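Phosphodiesterase MJ0936 (Methanocaldococcus jannaschii, PDB 2AHD) belongs to the calcineurin-like phosphoesterase superfamily, with two mixed beta-sheets packed at its core. Local coordinates at residues D90-H99 / L112-H120. Numbering follows the deposited sequence.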
loop_
_atom_site.group_PDB
_atom_site.type_symbol
_atom_site.label_atom_id
_atom_site.label_comp_id
_atom_site.label_asym_id
_atom_site.label_seq_id
_atom_site.Cartn_x
_atom_site.Cartn_y
_atom_site.Cartn_z
ATOM N N ASP A 90 -12.518 -9.565 -9.184
ATOM C CA ASP A 90 -12.223 -10.973 -9.443
ATOM C C ASP A 90 -10.775 -11.368 -9.158
ATOM O O ASP A 90 -10.437 -12.552 -9.207
ATOM C CB ASP A 90 -12.562 -11.328 -10.902
ATOM C CG ASP A 90 -14.059 -11.292 -11.188
ATOM O OD1 ASP A 90 -14.801 -12.098 -10.578
ATOM O OD2 ASP A 90 -14.488 -10.459 -12.021
ATOM N N LEU A 91 -9.930 -10.383 -8.856
ATOM C CA LEU A 91 -8.514 -10.628 -8.588
ATOM C C LEU A 91 -8.218 -10.979 -7.145
ATOM O O LEU A 91 -8.797 -10.404 -6.230
ATOM C CB LEU A 91 -7.694 -9.410 -8.992
ATOM C CG LEU A 91 -7.746 -9.120 -10.490
ATOM C CD1 LEU A 91 -7.213 -7.727 -10.780
ATOM C CD2 LEU A 91 -6.955 -10.189 -11.224
ATOM N N LYS A 92 -7.309 -11.931 -6.961
ATOM C CA LYS A 92 -6.901 -12.387 -5.635
ATOM C C LYS A 92 -5.673 -11.607 -5.193
ATOM O O LYS A 92 -4.637 -11.637 -5.858
ATOM C CB LYS A 92 -6.572 -13.885 -5.663
ATOM C CG LYS A 92 -7.487 -14.760 -4.806
ATOM C CD LYS A 92 -8.936 -14.705 -5.278
ATOM C CE LYS A 92 -9.094 -15.237 -6.697
ATOM N NZ LYS A 92 -10.509 -15.139 -7.164
ATOM N N PHE A 93 -5.801 -10.909 -4.069
ATOM C CA PHE A 93 -4.714 -10.103 -3.532
ATOM C C PHE A 93 -4.123 -10.660 -2.247
ATOM O O PHE A 93 -4.790 -11.377 -1.500
ATOM C CB PHE A 93 -5.194 -8.681 -3.219
ATOM C CG PHE A 93 -5.440 -7.826 -4.427
ATOM C CD1 PHE A 93 -6.576 -7.990 -5.198
ATOM C CD2 PHE A 93 -4.542 -6.826 -4.774
ATOM C CE1 PHE A 93 -6.816 -7.167 -6.297
ATOM C CE2 PHE A 93 -4.778 -6.001 -5.871
ATOM C CZ PHE A 93 -5.916 -6.173 -6.631
ATOM N N PHE A 94 -2.857 -10.327 -2.015
ATOM C CA PHE A 94 -2.154 -10.674 -0.785
ATOM C C PHE A 94 -1.248 -9.500 -0.502
ATOM O O PHE A 94 -0.351 -9.207 -1.281
ATOM C CB PHE A 94 -1.301 -11.915 -0.887
ATOM C CG PHE A 94 -0.656 -12.274 0.414
ATOM C CD1 PHE A 94 -1.434 -12.542 1.533
ATOM C CD2 PHE A 94 0.723 -12.318 0.539
ATOM C CE1 PHE A 94 -0.847 -12.850 2.759
ATOM C CE2 PHE A 94 1.322 -12.625 1.767
ATOM C CZ PHE A 94 0.530 -12.892 2.876
ATOM N N ILE A 95 -1.492 -8.836 0.620
ATOM C CA ILE A 95 -0.740 -7.657 0.999
ATOM C C ILE A 95 0.035 -7.844 2.289
ATOM O O ILE A 95 -0.438 -8.473 3.227
ATOM C CB ILE A 95 -1.689 -6.478 1.165
ATOM C CG1 ILE A 95 -2.590 -6.382 -0.064
ATOM C CG2 ILE A 95 -0.908 -5.207 1.353
ATOM C CD1 ILE A 95 -3.648 -5.314 0.032
ATOM N N THR A 96 1.239 -7.289 2.326
ATOM C CA THR A 96 2.090 -7.383 3.506
ATOM C C THR A 96 3.296 -6.480 3.342
ATOM O O THR A 96 3.795 -6.311 2.243
ATOM C CB THR A 96 2.576 -8.848 3.762
ATOM O OG1 THR A 96 3.342 -8.888 4.971
ATOM C CG2 THR A 96 3.439 -9.362 2.608
ATOM N N HIS A 97 3.739 -5.878 4.435
ATOM C CA HIS A 97 4.910 -5.013 4.415
ATOM C C HIS A 97 6.055 -5.991 4.222
ATOM O O HIS A 97 6.072 -7.022 4.893
ATOM C CB HIS A 97 5.031 -4.326 5.771
ATOM C CG HIS A 97 6.226 -3.442 5.910
ATOM N ND1 HIS A 97 6.324 -2.221 5.286
ATOM C CD2 HIS A 97 7.361 -3.588 6.633
ATOM C CE1 HIS A 97 7.466 -1.650 5.620
ATOM N NE2 HIS A 97 8.115 -2.458 6.437
ATOM N N GLY A 98 6.987 -5.703 3.315
ATOM C CA GLY A 98 8.112 -6.617 3.102
ATOM C C GLY A 98 8.287 -7.595 4.256
ATOM O O GLY A 98 7.842 -8.732 4.171
ATOM N N HIS A 99 8.965 -7.168 5.316
ATOM C CA HIS A 99 9.088 -7.985 6.512
ATOM C C HIS A 99 9.555 -9.411 6.362
ATOM O O HIS A 99 10.702 -9.692 6.059
ATOM C CB HIS A 99 7.728 -8.049 7.180
ATOM C CG HIS A 99 7.579 -7.146 8.353
ATOM N ND1 HIS A 99 6.354 -6.875 8.922
ATOM C CD2 HIS A 99 8.498 -6.497 9.100
ATOM C CE1 HIS A 99 6.525 -6.098 9.974
ATOM N NE2 HIS A 99 7.818 -5.853 10.105
ATOM N N LEU A 112 -1.832 -18.820 -5.357
ATOM C CA LEU A 112 -3.210 -18.771 -4.902
ATOM C C LEU A 112 -3.729 -17.349 -5.019
ATOM O O LEU A 112 -4.902 -17.091 -4.763
ATOM C CB LEU A 112 -3.301 -19.245 -3.454
ATOM C CG LEU A 112 -2.816 -20.677 -3.235
ATOM C CD1 LEU A 112 -2.743 -21.001 -1.756
ATOM C CD2 LEU A 112 -3.755 -21.622 -3.947
ATOM N N TYR A 113 -2.852 -16.428 -5.412
ATOM C CA TYR A 113 -3.223 -15.020 -5.556
ATOM C C TYR A 113 -2.854 -14.478 -6.919
ATOM O O TYR A 113 -1.889 -14.919 -7.533
ATOM C CB TYR A 113 -2.525 -14.173 -4.494
ATOM C CG TYR A 113 -2.858 -14.563 -3.081
ATOM C CD1 TYR A 113 -4.012 -14.084 -2.458
ATOM C CD2 TYR A 113 -2.021 -15.423 -2.366
ATOM C CE1 TYR A 113 -4.323 -14.451 -1.156
ATOM C CE2 TYR A 113 -2.322 -15.798 -1.067
ATOM C CZ TYR A 113 -3.473 -15.305 -0.464
ATOM O OH TYR A 113 -3.759 -15.649 0.836
ATOM N N ASP A 114 -3.626 -13.503 -7.378
ATOM C CA ASP A 114 -3.395 -12.889 -8.682
ATOM C C ASP A 114 -2.358 -11.784 -8.581
ATOM O O ASP A 114 -1.517 -11.610 -9.472
ATOM C CB ASP A 114 -4.708 -12.315 -9.226
ATOM C CG ASP A 114 -5.707 -13.393 -9.571
ATOM O OD1 ASP A 114 -5.440 -14.160 -10.521
ATOM O OD2 ASP A 114 -6.751 -13.480 -8.891
ATOM N N VAL A 115 -2.436 -11.051 -7.474
ATOM C CA VAL A 115 -1.541 -9.941 -7.212
ATOM C C VAL A 115 -0.926 -10.084 -5.835
ATOM O O VAL A 115 -1.559 -10.610 -4.933
ATOM C CB VAL A 115 -2.316 -8.612 -7.273
ATOM C CG1 VAL A 115 -1.355 -7.440 -7.258
ATOM C CG2 VAL A 115 -3.190 -8.585 -8.523
ATOM N N VAL A 116 0.320 -9.643 -5.688
ATOM C CA VAL A 116 1.015 -9.670 -4.398
ATOM C C VAL A 116 1.700 -8.321 -4.234
ATOM O O VAL A 116 2.586 -7.962 -4.997
ATOM C CB VAL A 116 2.065 -10.787 -4.313
ATOM C CG1 VAL A 116 2.733 -10.754 -2.968
ATOM C CG2 VAL A 116 1.408 -12.125 -4.510
ATOM N N ILE A 117 1.258 -7.569 -3.237
ATOM C CA ILE A 117 1.785 -6.243 -2.968
ATOM C C ILE A 117 2.571 -6.212 -1.662
ATOM O O ILE A 117 2.160 -6.819 -0.678
ATOM C CB ILE A 117 0.634 -5.239 -2.886
ATOM C CG1 ILE A 117 -0.218 -5.338 -4.154
ATOM C CG2 ILE A 117 1.182 -3.837 -2.681
ATOM C CD1 ILE A 117 -1.413 -4.440 -4.149
ATOM N N TYR A 118 3.695 -5.500 -1.645
ATOM C CA TYR A 118 4.521 -5.422 -0.441
ATOM C C TYR A 118 5.458 -4.228 -0.500
ATOM O O TYR A 118 5.666 -3.670 -1.561
ATOM C CB TYR A 118 5.336 -6.705 -0.293
ATOM C CG TYR A 118 6.468 -6.793 -1.272
ATOM C CD1 TYR A 118 7.770 -6.499 -0.884
ATOM C CD2 TYR A 118 6.236 -7.120 -2.599
ATOM C CE1 TYR A 118 8.811 -6.529 -1.790
ATOM C CE2 TYR A 118 7.266 -7.154 -3.522
ATOM C CZ TYR A 118 8.554 -6.861 -3.111
ATOM O OH TYR A 118 9.589 -6.925 -4.014
ATOM N N GLY A 119 6.015 -3.840 0.643
ATOM C CA GLY A 119 6.930 -2.710 0.679
ATOM C C GLY A 119 8.187 -3.085 1.437
ATOM O O GLY A 119 8.849 -4.059 1.093
ATOM N N HIS A 120 8.531 -2.304 2.454
ATOM C CA HIS A 120 9.694 -2.586 3.296
ATOM C C HIS A 120 11.079 -2.412 2.713
ATOM O O HIS A 120 11.956 -1.876 3.374
ATOM C CB HIS A 120 9.603 -3.997 3.848
ATOM C CG HIS A 120 10.781 -4.398 4.675
ATOM N ND1 HIS A 120 11.261 -3.626 5.711
ATOM C CD2 HIS A 120 11.543 -5.514 4.654
ATOM C CE1 HIS A 120 12.264 -4.251 6.297
ATOM N NE2 HIS A 120 12.454 -5.399 5.675
#
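F94 CB sits over the centre of one face of the Y113 ring, 3.7 Å from its centroid and only 6° off the normal, a CH-pi contact; the two rings themselves meet obliquely, and Y113 OH and S85 OG share a hydrogen bond. V115 CB covers one face of the F93 ring, displaced toward the rim, while I117 CD1 lies at that ring's edge, 4.0 Å from F93 CD2. The H120 backbone, at CA, lies over one face of the H97 ring. These contacts dress a parallel strand pair, 91-96 and 115-118, joined through helix 101-110 as a beta-alpha-beta crossover. F94 and V116 face that helix's side of the sheet; F93, I95, V115 and I117 line the other, where I95 reaches strand 52-56 of the second sheet. With F94 CG anti to the backbone N (chi1 -177°), its ring extends toward A107 and F83. In the backbone, I117 N bonds to F94 O, and T96 N to I117 O. At the H97 and H120 end of the pair, H120 N bonds to D8. At the start, D114 OD2 accepts a hydrogen bond from K92 N, and K92 O accepts from both D114 N and V115 N, the latter at 2.8 Å with a C=O...N angle of 166°.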